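PDB 1U9C: Apc35852, which is of unknown function but belongs to the DJ-1/PfpI family, which includes proteins linked to Parkinson's disease, chaperones and cysteine proteases. Local coordinates for residues V12-T17 / A48-G53; G53-D58 / K77-L82; G100-F105 / M169-E174. One frame throughout, in Å; residues are numbered along the deposited sequence.

Contact 1. Residues V12-T17 / A48-G53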
ATOM      1  N   VAL A  12       7.008   0.013  -1.689  1.00 18.75           N
ATOM      2  CA  VAL A  12       6.459   0.198  -3.015  1.00 19.41           C
ATOM      3  C   VAL A  12       6.949  -0.882  -4.004  1.00 18.80           C
ATOM      4  O   VAL A  12       7.935  -1.571  -3.825  1.00 19.19           O
ATOM      5  CB  VAL A  12       6.775   1.616  -3.566  1.00 19.31           C
ATOM      6  CG1 VAL A  12       6.210   2.655  -2.635  1.00 19.93           C
ATOM      7  CG2 VAL A  12       8.295   1.822  -3.777  1.00 20.57           C
ATOM      8  N   THR A  13       6.171  -0.976  -5.098  1.00 18.78           N
ATOM      9  CA  THR A  13       6.451  -1.907  -6.215  1.00 18.72           C
ATOM     10  C   THR A  13       7.647  -1.467  -7.034  1.00 19.61           C
ATOM     11  O   THR A  13       8.057  -0.304  -7.050  1.00 20.89           O
ATOM     12  CB  THR A  13       5.188  -1.979  -7.098  1.00 18.80           C
ATOM     13  OG1 THR A  13       5.333  -2.994  -8.119  1.00 19.57           O
ATOM     14  CG2 THR A  13       4.917  -0.699  -7.850  1.00 20.77           C
ATOM     15  N   ASN A  14       8.235  -2.441  -7.727  1.00 18.60           N
ATOM     16  CA  ASN A  14       9.205  -2.207  -8.765  1.00 19.39           C
ATOM     17  C   ASN A  14       8.762  -2.800 -10.115  1.00 19.83           C
ATOM     18  O   ASN A  14       9.568  -2.830 -11.043  1.00 21.41           O
ATOM     19  CB  ASN A  14      10.570  -2.804  -8.442  1.00 19.81           C
ATOM     20  CG  ASN A  14      11.111  -2.344  -7.120  1.00 20.38           C
ATOM     21  OD1 ASN A  14      10.765  -2.902  -6.106  1.00 20.48           O
ATOM     22  ND2 ASN A  14      11.979  -1.305  -7.116  1.00 20.90           N
ATOM     23  N   HIS A  15       7.503  -3.198 -10.230  1.00 18.68           N
ATOM     24  CA  HIS A  15       7.054  -3.925 -11.395  1.00 19.93           C
ATOM     25  C   HIS A  15       6.535  -3.055 -12.486  1.00 21.43           C
ATOM     26  O   HIS A  15       5.688  -2.187 -12.228  1.00 22.52           O
ATOM     27  CB  HIS A  15       5.967  -4.908 -11.014  1.00 20.23           C
ATOM     28  CG  HIS A  15       5.699  -5.905 -12.072  1.00 21.21           C
ATOM     29  ND1 HIS A  15       6.420  -7.061 -12.173  1.00 21.59           N
ATOM     30  CD2 HIS A  15       4.871  -5.873 -13.142  1.00 20.95           C
ATOM     31  CE1 HIS A  15       6.044  -7.717 -13.268  1.00 23.39           C
ATOM     32  NE2 HIS A  15       5.081  -7.028 -13.865  1.00 22.57           N
ATOM     33  N   THR A  16       6.942  -3.309 -13.710  0.50 17.28           N
ATOM     34  CA  THR A  16       6.419  -2.529 -14.814  0.50 20.18           C
ATOM     35  C   THR A  16       5.646  -3.318 -15.876  0.50 18.00           C
ATOM     36  O   THR A  16       4.837  -2.759 -16.602  0.50 18.06           O
ATOM     37  CB  THR A  16       7.750  -2.002 -15.389  0.50 22.33           C
ATOM     38  OG1 THR A  16       8.257  -0.918 -14.585  0.50 25.88           O
ATOM     39  CG2 THR A  16       7.681  -1.627 -16.851  0.50 25.13           C
ATOM     40  N   THR A  17       5.862  -4.615 -16.027  1.00 23.03           N
ATOM     41  CA  THR A  17       5.369  -5.367 -17.219  1.00 24.49           C
ATOM     42  C   THR A  17       3.953  -5.929 -17.091  1.00 25.35           C
ATOM     43  O   THR A  17       3.606  -6.600 -16.122  1.00 26.74           O
ATOM     44  CB  THR A  17       6.301  -6.497 -17.555  1.00 25.55           C
ATOM     45  OG1 THR A  17       6.480  -7.322 -16.397  1.00 28.52           O
ATOM     46  CG2 THR A  17       7.670  -5.951 -17.916  1.00 26.78           C
ATOM     47  N   ALA A  48      11.275   1.774   1.304  1.00 19.84           N
ATOM     48  CA  ALA A  48      11.688   0.521   0.731  1.00 20.54           C
ATOM     49  C   ALA A  48      10.894   0.165  -0.516  1.00 19.99           C
ATOM     50  O   ALA A  48       9.773   0.630  -0.741  1.00 20.90           O
ATOM     51  CB  ALA A  48      11.604  -0.611   1.757  1.00 21.56           C
ATOM     52  N   SER A  49      11.490  -0.690  -1.311  1.00 19.44           N
ATOM     53  CA  SER A  49      10.782  -1.339  -2.417  1.00 19.15           C
ATOM     54  C   SER A  49      11.147  -2.803  -2.417  1.00 19.73           C
ATOM     55  O   SER A  49      12.059  -3.261  -1.741  1.00 19.73           O
ATOM     56  CB  SER A  49      11.025  -0.632  -3.736  1.00 19.64           C
ATOM     57  OG  SER A  49      12.402  -0.792  -4.133  1.00 19.49           O
ATOM     58  N   ILE A  50      10.428  -3.586  -3.212  1.00 19.22           N
ATOM     59  CA  ILE A  50      10.734  -5.003  -3.309  1.00 19.85           C
ATOM     60  C   ILE A  50      12.204  -5.201  -3.717  1.00 19.89           C
ATOM     61  O   ILE A  50      12.919  -6.069  -3.147  1.00 20.69           O
ATOM     62  CB  ILE A  50       9.741  -5.647  -4.289  1.00 20.17           C
ATOM     63  CG1 ILE A  50       8.302  -5.567  -3.811  1.00 20.28           C
ATOM     64  CG2 ILE A  50      10.206  -7.104  -4.611  1.00 20.48           C
ATOM     65  CD1 ILE A  50       8.006  -6.181  -2.471  1.00 21.92           C
ATOM     66  N   GLN A  51      12.676  -4.461  -4.720  1.00 20.29           N
ATOM     67  CA  GLN A  51      14.029  -4.621  -5.235  1.00 20.53           C
ATOM     68  C   GLN A  51      15.085  -3.687  -4.748  1.00 21.39           C
ATOM     69  O   GLN A  51      16.272  -3.978  -4.916  1.00 21.02           O
ATOM     70  CB  GLN A  51      14.019  -4.492  -6.752  1.00 21.98           C
ATOM     71  CG  GLN A  51      13.086  -5.496  -7.440  1.00 21.41           C
ATOM     72  CD  GLN A  51      13.602  -6.864  -7.411  1.00 24.27           C
ATOM     73  OE1 GLN A  51      13.593  -7.529  -6.346  1.00 24.10           O
ATOM     74  NE2 GLN A  51      14.063  -7.340  -8.575  1.00 25.58           N
ATOM     75  N   GLY A  52      14.678  -2.589  -4.141  1.00 19.88           N
ATOM     76  CA  GLY A  52      15.565  -1.495  -3.871  1.00 19.86           C
ATOM     77  C   GLY A  52      15.826  -0.703  -5.128  1.00 20.18           C
ATOM     78  O   GLY A  52      15.423  -1.083  -6.233  1.00 21.87           O
ATOM     79  N   GLY A  53      16.553   0.393  -4.988  1.00 20.23           N
ATOM     80  CA  GLY A  53      16.891   1.188  -6.147  1.00 20.16           C
ATOM     81  C   GLY A  53      15.821   2.116  -6.646  1.00 19.32           C
ATOM     82  O   GLY A  53      14.936   2.545  -5.888  1.00 20.22           O
TER

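Contact 2. Residues G53-D58 / K77-L82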
ATOM      1  N   GLY A  53      16.553   0.393  -4.988  1.00 20.23           N
ATOM      2  CA  GLY A  53      16.891   1.188  -6.147  1.00 20.16           C
ATOM      3  C   GLY A  53      15.821   2.116  -6.646  1.00 19.32           C
ATOM      4  O   GLY A  53      14.936   2.545  -5.888  1.00 20.22           O
ATOM      5  N   GLU A  54      15.897   2.459  -7.910  1.00 20.45           N
ATOM      6  CA  GLU A  54      15.031   3.446  -8.507  1.00 21.50           C
ATOM      7  C   GLU A  54      13.673   2.882  -8.893  1.00 21.08           C
ATOM      8  O   GLU A  54      13.621   1.976  -9.738  1.00 23.17           O
ATOM      9  CB  GLU A  54      15.696   4.095  -9.747  1.00 23.31           C
ATOM     10  CG  GLU A  54      14.873   5.133 -10.474  1.00 25.17           C
ATOM     11  CD  GLU A  54      15.691   5.926 -11.497  1.00 29.40           C
ATOM     12  OE1 GLU A  54      16.784   5.478 -11.928  1.00 36.69           O
ATOM     13  OE2 GLU A  54      15.260   7.030 -11.874  1.00 38.49           O
ATOM     14  N   VAL A  55      12.595   3.347  -8.296  1.00 20.42           N
ATOM     15  CA  VAL A  55      11.271   2.805  -8.456  1.00 19.97           C
ATOM     16  C   VAL A  55      10.634   3.326  -9.723  1.00 19.78           C
ATOM     17  O   VAL A  55      10.598   4.542  -9.969  1.00 21.11           O
ATOM     18  CB  VAL A  55      10.487   3.186  -7.252  1.00 19.72           C
ATOM     19  CG1 VAL A  55       9.027   2.951  -7.432  1.00 19.88           C
ATOM     20  CG2 VAL A  55      10.999   2.425  -6.046  1.00 21.62           C
ATOM     21  N   PRO A  56      10.062   2.480 -10.558  1.00 19.76           N
ATOM     22  CA  PRO A  56       9.370   2.933 -11.762  1.00 20.00           C
ATOM     23  C   PRO A  56       7.993   3.467 -11.413  1.00 21.18           C
ATOM     24  O   PRO A  56       7.307   2.930 -10.541  1.00 21.35           O
ATOM     25  CB  PRO A  56       9.223   1.634 -12.582  1.00 21.14           C
ATOM     26  CG  PRO A  56       9.089   0.564 -11.530  1.00 22.17           C
ATOM     27  CD  PRO A  56      10.015   1.013 -10.385  1.00 21.18           C
ATOM     28  N   LEU A  57       7.579   4.523 -12.100  1.00 20.34           N
ATOM     29  CA  LEU A  57       6.301   5.118 -11.839  1.00 20.87           C
ATOM     30  C   LEU A  57       5.325   4.736 -12.957  1.00 21.06           C
ATOM     31  O   LEU A  57       5.701   4.728 -14.136  1.00 22.18           O
ATOM     32  CB  LEU A  57       6.456   6.651 -11.790  1.00 21.92           C
ATOM     33  CG  LEU A  57       7.471   7.129 -10.724  1.00 23.58           C
ATOM     34  CD1 LEU A  57       7.617   8.691 -10.703  1.00 25.93           C
ATOM     35  CD2 LEU A  57       7.059   6.567  -9.336  1.00 24.69           C
ATOM     36  N   ASP A  58       4.099   4.482 -12.592  1.00 21.64           N
ATOM     37  CA  ASP A  58       3.044   4.242 -13.586  1.00 22.71           C
ATOM     38  C   ASP A  58       2.974   5.489 -14.422  1.00 22.75           C
ATOM     39  O   ASP A  58       2.824   6.590 -13.876  1.00 21.53           O
ATOM     40  CB  ASP A  58       1.734   3.948 -12.946  1.00 22.74           C
ATOM     41  CG  ASP A  58       0.677   3.514 -13.932  1.00 23.90           C
ATOM     42  OD1 ASP A  58       0.389   4.269 -14.874  1.00 25.37           O
ATOM     43  OD2 ASP A  58       0.165   2.344 -13.871  1.00 28.39           O
ATOM     44  N   LYS A  77      14.180   7.401  -5.935  1.00 20.18           N
ATOM     45  CA  LYS A  77      15.283   7.069  -6.844  1.00 21.11           C
ATOM     46  C   LYS A  77      16.325   6.151  -6.188  1.00 21.23           C
ATOM     47  O   LYS A  77      17.162   5.578  -6.907  1.00 22.39           O
ATOM     48  CB  LYS A  77      15.963   8.364  -7.401  1.00 22.98           C
ATOM     49  CG  LYS A  77      15.010   9.255  -8.131  1.00 26.77           C
ATOM     50  CD  LYS A  77      15.704  10.218  -9.091  1.00 28.55           C
ATOM     51  CE  LYS A  77      14.742  11.269  -9.558  1.00 35.15           C
ATOM     52  NZ  LYS A  77      13.515  10.773 -10.194  1.00 38.89           N
ATOM     53  N   HIS A  78      16.299   5.990  -4.870  1.00 20.43           N
ATOM     54  CA  HIS A  78      17.309   5.225  -4.143  1.00 20.49           C
ATOM     55  C   HIS A  78      16.717   4.547  -2.930  1.00 21.76           C
ATOM     56  O   HIS A  78      17.125   4.713  -1.797  1.00 22.43           O
ATOM     57  CB  HIS A  78      18.529   6.119  -3.766  1.00 22.27           C
ATOM     58  CG  HIS A  78      18.156   7.405  -3.112  1.00 21.48           C
ATOM     59  ND1 HIS A  78      18.172   8.616  -3.779  1.00 27.36           N
ATOM     60  CD2 HIS A  78      17.695   7.660  -1.866  1.00 27.90           C
ATOM     61  CE1 HIS A  78      17.734   9.557  -2.953  1.00 25.18           C
ATOM     62  NE2 HIS A  78      17.464   9.019  -1.788  1.00 27.29           N
ATOM     63  N   THR A  79      15.720   3.691  -3.205  1.00 19.54           N
ATOM     64  CA  THR A  79      15.028   2.984  -2.122  1.00 20.47           C
ATOM     65  C   THR A  79      15.862   1.856  -1.538  1.00 19.90           C
ATOM     66  O   THR A  79      16.702   1.262  -2.225  1.00 20.57           O
ATOM     67  CB  THR A  79      13.661   2.458  -2.587  1.00 19.23           C
ATOM     68  OG1 THR A  79      13.845   1.451  -3.599  1.00 19.51           O
ATOM     69  CG2 THR A  79      12.813   3.551  -3.151  1.00 20.12           C
ATOM     70  N   ALA A  80      15.551   1.507  -0.303  1.00 20.25           N
ATOM     71  CA  ALA A  80      16.103   0.318   0.335  1.00 20.43           C
ATOM     72  C   ALA A  80      15.427  -0.929  -0.212  1.00 20.63           C
ATOM     73  O   ALA A  80      14.256  -0.903  -0.556  1.00 22.38           O
ATOM     74  CB  ALA A  80      15.907   0.404   1.827  1.00 20.90           C
ATOM     75  N   ARG A  81      16.134  -2.052  -0.254  1.00 20.45           N
ATOM     76  CA  ARG A  81      15.546  -3.297  -0.630  1.00 20.29           C
ATOM     77  C   ARG A  81      14.893  -3.912   0.585  1.00 20.63           C
ATOM     78  O   ARG A  81      15.556  -4.188   1.578  1.00 20.99           O
ATOM     79  CB  ARG A  81      16.635  -4.207  -1.149  1.00 20.62           C
ATOM     80  CG  ARG A  81      16.163  -5.542  -1.614  1.00 20.51           C
ATOM     81  CD  ARG A  81      17.256  -6.342  -2.325  1.00 23.81           C
ATOM     82  NE  ARG A  81      18.447  -6.566  -1.520  1.00 26.46           N
ATOM     83  CZ  ARG A  81      18.663  -7.648  -0.773  1.00 29.44           C
ATOM     84  NH1 ARG A  81      17.776  -8.628  -0.737  1.00 31.41           N
ATOM     85  NH2 ARG A  81      19.795  -7.780  -0.070  1.00 28.06           N
ATOM     86  N   LEU A  82      13.610  -4.226   0.515  1.00 20.38           N
ATOM     87  CA  LEU A  82      12.912  -4.760   1.652  1.00 20.50           C
ATOM     88  C   LEU A  82      13.611  -6.032   2.149  1.00 21.71           C
ATOM     89  O   LEU A  82      13.919  -6.900   1.384  1.00 21.92           O
ATOM     90  CB  LEU A  82      11.496  -5.131   1.251  1.00 21.23           C
ATOM     91  CG  LEU A  82      10.565  -5.594   2.363  1.00 20.72           C
ATOM     92  CD1 LEU A  82      10.336  -4.503   3.337  1.00 22.14           C
ATOM     93  CD2 LEU A  82       9.324  -6.183   1.762  1.00 21.71           C
TER

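Contact 3. Residues G100-F105 / M169-E174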
ATOM      1  N   GLY A 100       1.516  -2.213 -10.656  1.00 21.38           N
ATOM      2  CA  GLY A 100       2.731  -3.011 -10.461  1.00 20.98           C
ATOM      3  C   GLY A 100       2.612  -3.901  -9.262  1.00 20.41           C
ATOM      4  O   GLY A 100       3.093  -5.027  -9.284  1.00 20.98           O
ATOM      5  N   THR A 101       1.973  -3.433  -8.184  1.00 20.79           N
ATOM      6  CA  THR A 101       1.863  -4.216  -6.990  1.00 20.39           C
ATOM      7  C   THR A 101       1.182  -5.564  -7.186  1.00 20.88           C
ATOM      8  O   THR A 101       1.458  -6.503  -6.462  1.00 20.84           O
ATOM      9  CB  THR A 101       1.112  -3.461  -5.849  1.00 21.31           C
ATOM     10  OG1 THR A 101      -0.249  -3.174  -6.285  1.00 21.72           O
ATOM     11  CG2 THR A 101       1.774  -2.182  -5.475  1.00 20.82           C
ATOM     12  N   MET A 102       0.224  -5.643  -8.108  1.00 20.90           N
ATOM     13  CA  MET A 102      -0.513  -6.869  -8.338  1.00 21.06           C
ATOM     14  C   MET A 102       0.409  -7.966  -8.793  1.00 20.78           C
ATOM     15  O   MET A 102       0.044  -9.162  -8.697  1.00 22.66           O
ATOM     16  CB  MET A 102      -1.608  -6.638  -9.391  1.00 21.58           C
ATOM     17  CG  MET A 102      -2.696  -5.643  -8.901  1.00 23.92           C
ATOM     18  SD  MET A 102      -3.758  -6.423  -7.657  1.00 22.89           S
ATOM     19  CE  MET A 102      -4.789  -7.533  -8.673  1.00 23.86           C
ATOM     20  N   PHE A 103       1.557  -7.612  -9.337  1.00 20.86           N
ATOM     21  CA  PHE A 103       2.529  -8.585  -9.856  1.00 19.75           C
ATOM     22  C   PHE A 103       3.733  -8.871  -8.964  1.00 22.17           C
ATOM     23  O   PHE A 103       4.392  -9.908  -9.147  1.00 27.39           O
ATOM     24  CB  PHE A 103       3.065  -8.094 -11.190  1.00 20.30           C
ATOM     25  CG  PHE A 103       2.000  -7.920 -12.215  1.00 19.69           C
ATOM     26  CD1 PHE A 103       1.624  -8.974 -13.023  1.00 21.43           C
ATOM     27  CD2 PHE A 103       1.339  -6.724 -12.331  1.00 20.53           C
ATOM     28  CE1 PHE A 103       0.625  -8.846 -13.944  1.00 20.02           C
ATOM     29  CE2 PHE A 103       0.356  -6.569 -13.252  1.00 22.49           C
ATOM     30  CZ  PHE A 103      -0.039  -7.640 -14.051  1.00 21.88           C
ATOM     31  N   ASP A 104       4.103  -7.974  -8.073  1.00 19.31           N
ATOM     32  CA  ASP A 104       5.266  -8.230  -7.208  1.00 19.38           C
ATOM     33  C   ASP A 104       4.948  -8.176  -5.699  1.00 18.53           C
ATOM     34  O   ASP A 104       5.862  -8.489  -4.935  1.00 19.21           O
ATOM     35  CB  ASP A 104       6.511  -7.357  -7.530  1.00 18.50           C
ATOM     36  CG  ASP A 104       6.346  -5.868  -7.329  1.00 19.06           C
ATOM     37  OD1 ASP A 104       5.236  -5.393  -7.032  1.00 20.46           O
ATOM     38  OD2 ASP A 104       7.409  -5.157  -7.398  1.00 20.28           O
ATOM     39  N   PHE A 105       3.739  -7.834  -5.268  1.00 19.84           N
ATOM     40  CA  PHE A 105       3.404  -7.921  -3.843  1.00 19.45           C
ATOM     41  C   PHE A 105       2.776  -9.245  -3.375  1.00 19.84           C
ATOM     42  O   PHE A 105       3.194  -9.728  -2.339  1.00 19.81           O
ATOM     43  CB  PHE A 105       2.427  -6.792  -3.405  1.00 20.82           C
ATOM     44  CG  PHE A 105       3.040  -5.439  -3.172  1.00 19.72           C
ATOM     45  CD1 PHE A 105       4.341  -5.113  -3.492  1.00 19.88           C
ATOM     46  CD2 PHE A 105       2.278  -4.464  -2.514  1.00 20.73           C
ATOM     47  CE1 PHE A 105       4.879  -3.876  -3.194  1.00 20.57           C
ATOM     48  CE2 PHE A 105       2.803  -3.239  -2.243  1.00 20.90           C
ATOM     49  CZ  PHE A 105       4.076  -2.930  -2.560  1.00 20.73           C
ATOM     50  N   MET A 169      -5.116  -8.875 -15.108  1.00 23.31           N
ATOM     51  CA  MET A 169      -4.736  -9.103 -13.728  1.00 22.12           C
ATOM     52  C   MET A 169      -4.737 -10.593 -13.444  1.00 23.29           C
ATOM     53  O   MET A 169      -5.580 -11.335 -13.937  1.00 24.09           O
ATOM     54  CB  MET A 169      -5.740  -8.439 -12.794  1.00 23.90           C
ATOM     55  CG  MET A 169      -5.670  -6.940 -12.834  1.00 21.39           C
ATOM     56  SD  MET A 169      -4.088  -6.165 -12.421  1.00 25.25           S
ATOM     57  CE  MET A 169      -3.475  -5.883 -14.098  1.00 25.21           C
ATOM     58  N   PRO A 170      -3.764 -11.019 -12.633  1.00 22.04           N
ATOM     59  CA  PRO A 170      -3.640 -12.395 -12.209  1.00 24.27           C
ATOM     60  C   PRO A 170      -4.803 -12.848 -11.339  1.00 22.42           C
ATOM     61  O   PRO A 170      -5.067 -14.060 -11.254  1.00 22.92           O
ATOM     62  CB  PRO A 170      -2.325 -12.396 -11.431  1.00 24.91           C
ATOM     63  CG  PRO A 170      -2.138 -11.122 -11.047  1.00 27.24           C
ATOM     64  CD  PRO A 170      -2.641 -10.208 -12.137  1.00 25.99           C
ATOM     65  N   PHE A 171      -5.434 -11.867 -10.697  1.00 23.50           N
ATOM     66  CA  PHE A 171      -6.666 -12.055  -9.910  1.00 22.04           C
ATOM     67  C   PHE A 171      -7.275 -10.679  -9.729  1.00 20.82           C
ATOM     68  O   PHE A 171      -6.618  -9.664  -9.952  1.00 21.23           O
ATOM     69  CB  PHE A 171      -6.348 -12.644  -8.539  1.00 22.81           C
ATOM     70  CG  PHE A 171      -5.385 -11.795  -7.726  1.00 23.01           C
ATOM     71  CD1 PHE A 171      -5.855 -10.872  -6.808  1.00 22.58           C
ATOM     72  CD2 PHE A 171      -4.020 -11.959  -7.886  1.00 26.34           C
ATOM     73  CE1 PHE A 171      -4.955 -10.102  -6.080  1.00 23.23           C
ATOM     74  CE2 PHE A 171      -3.130 -11.196  -7.179  1.00 27.04           C
ATOM     75  CZ  PHE A 171      -3.598 -10.271  -6.258  1.00 23.75           C
ATOM     76  N   LEU A 172      -8.530 -10.605  -9.327  1.00 21.50           N
ATOM     77  CA  LEU A 172      -9.151  -9.319  -9.026  1.00 20.93           C
ATOM     78  C   LEU A 172      -9.033  -9.058  -7.516  1.00 21.14           C
ATOM     79  O   LEU A 172      -9.350  -9.917  -6.707  1.00 22.54           O
ATOM     80  CB  LEU A 172     -10.617  -9.234  -9.482  1.00 21.84           C
ATOM     81  CG  LEU A 172     -10.843  -9.174 -10.987  1.00 21.83           C
ATOM     82  CD1 LEU A 172     -12.286  -8.926 -11.309  1.00 21.84           C
ATOM     83  CD2 LEU A 172      -9.936  -8.127 -11.632  1.00 24.84           C
ATOM     84  N   LEU A 173      -8.553  -7.886  -7.162  1.00 21.86           N
ATOM     85  CA  LEU A 173      -8.205  -7.592  -5.781  1.00 21.45           C
ATOM     86  C   LEU A 173      -9.396  -7.568  -4.798  1.00 20.33           C
ATOM     87  O   LEU A 173      -9.373  -8.271  -3.809  1.00 19.48           O
ATOM     88  CB  LEU A 173      -7.457  -6.277  -5.750  1.00 21.45           C
ATOM     89  CG  LEU A 173      -7.009  -5.788  -4.374  1.00 21.35           C
ATOM     90  CD1 LEU A 173      -6.232  -6.844  -3.700  1.00 19.69           C
ATOM     91  CD2 LEU A 173      -6.148  -4.547  -4.489  1.00 22.43           C
ATOM     92  N   GLU A 174     -10.436  -6.826  -5.129  1.00 20.85           N
ATOM     93  CA  GLU A 174     -11.626  -6.783  -4.259  1.00 21.59           C
ATOM     94  C   GLU A 174     -12.210  -8.196  -4.080  1.00 21.57           C
ATOM     95  O   GLU A 174     -12.503  -8.676  -2.971  1.00 22.22           O
ATOM     96  CB  GLU A 174     -12.698  -5.836  -4.848  1.00 21.64           C
ATOM     97  CG  GLU A 174     -14.108  -6.015  -4.262  1.00 21.30           C
ATOM     98  CD  GLU A 174     -15.182  -5.135  -4.916  1.00 24.42           C
ATOM     99  OE1 GLU A 174     -14.926  -4.333  -5.855  1.00 24.05           O
ATOM    100  OE2 GLU A 174     -16.365  -5.256  -4.479  1.00 27.87           O
TER

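Contact 1. Residues V12-T17 / A48-G53
Asn14 reaches across and holds Ser49 and the turn after it with both ends of its amide. Its CG lies anti to the carbonyl carbon (chi1 -54°), beside its own backbone N. Atom OD1 accepts from the backbone N of Gln51 at 2.8 Å, and the N-H points almost straight at it (164°). The donor stands well above the plane of the amide carbonyl. On the other branch, ND2 gives a hydrogen bond to Ser49 OG at 3.1 Å, with OG nearly in the amide plane. The aliphatic part of Gln51 covers the same amide, its CB 3.6 Å from Asn14 CG.

Ser49 OG is the hub of this small network. It also bonds to Thr79 OG1, just before strand 80-81, and takes a weak bond from Gly52 N within its own turn. Behind the polar group, Val12 and Ser49 point to the same face of the sheet. Val12 CG2 meets Ser49 CB at 3.7 Å. Their backbones form a parallel bridge: Val12 N bonds to Ala48 O at 3.0 Å, and Ile50 N bonds to Val12 O at 3.3 Å.

Thr13 OG1 accepts from His15 N to close an ST turn. Asp104 bonds to both Thr13 OG1 and Asn14 N, tying the loop to helix 101-104. The contact thus sits where the adjacent parallel strands 7-12 and 44-49 end and their loops begin, as in the central parallel sheet of the flavodoxin-like alpha/beta fold of the DJ-1/PfpI family.

Contact 2. Residues G53-D58 / K77-L82
Gly53 and Thr79 face each other as an antiparallel hydrogen-bonded pair, a single bridge between two loop residues. Gly53 N donates to Thr79 O at 2.9 Å. Thr79 N donates back to Gly53 O at 3.0 Å. Gly53 has a positive phi of 80°. At its backbone angles a CB would collide with the carbonyl O of Gly52, which suits glycine alone.

The side chain of Thr79 adds a third bond to the pair. Its OG1 sits between the backbone N and the carbonyl carbon (chi1 65°) and donates to Gly53 O at 2.8 Å. The carbonyl of Gly53 is therefore gripped twice by one residue. Thr79 N stands well above the carbonyl plane, while OG1 is tilted less from it. The same hydroxyl also bonds to Ser49 OG.

The methyl of Thr79 turns to the apolar side. Its CG2 meets Val55 CG2 at 3.6 Å, and the two side chains cross at about a right angle. Val55 and Thr79 are both buried, and Val55 also packs on Val12 and Leu26.

Glu54 and Lys77 lie on the exposed side. Glu54 CB rests 3.5 Å from Lys77 O. Glu54 OE2 is 4.5 Å from Lys77 NZ, too long for a salt bridge. Such a pairing is an isolated antiparallel beta bridge, placed just before strand 80-81, the outermost parallel strand at one side of the central sheet.

Contact 3. Residues G100-F105 / M169-E174
Met102 pushes its side chain from helix 101-104 into a hollow lined by Met169, Phe171 and Leu173. This is a Met-aromatic contact between a short helix on one side and, on the other, the loop leading into helix 173-179 and the first residue of that helix. The chain of Met102 is bent twice. Its chi3 of -75° turns CE over one face of the Phe171 ring, offset toward the rim. CE stands 3.9 Å from the ring centroid, close to the ring normal, in CH-pi geometry. The sulfur is less centred, with SD 4.7 Å from the same centroid and oblique to the ring. Leu173 forms another wall, its CB 4.2 Å from Met102 CE.

The base of the bump is covered by a second methionine. Met169 lays its SD 3.8 Å from Met102 CG, and the two side chains cross at about a right angle. The methyl of Met169 then runs on to Phe103, where CE meets CZ at 3.9 Å. Met169 SD also approaches this ring obliquely, so the two segments share a second, looser Met-aromatic contact.

Pro170 fills the notch between Met102 and Phe103. Its CG lies against Met102 O, and its CD is 4.0 Å from Phe103 CE1. Phe103 is also stacked on His15, which joins this patch to the loop after strand 7-12.

No hydrogen bond crosses between the two segments. Met102 is buried and also touches His130. His130 directly follows Cys129, which is modified to 3-sulfinoalanine, so the contact probably lies near that residue. Met102 CE also comes within 3.1 Å of the carbonyl oxygen Phe171 O, a tight approach.

How the contacts relate
Contacts 1 and 2 both lie toward the same edge of the central sheet, at strands 44-49 and 80-81. They share Gly53, and their centres are about 5 Å apart. Both are polar and rely on backbone and side-chain hydrogen bonds, with valines on the buried side. Contact 2 reaches further to the surface, where its charged residues lie. Contact 3 is different in kind: it is carried by methionines, aromatic rings and a proline, and joins the short helix 101-104 to the loop and start of helix 173-179. Loop 12-17 of contact 1 reaches helix 101-104 by polar and ring contacts. Contacts 2 and 3 do not touch. All three mix buried and more open residues.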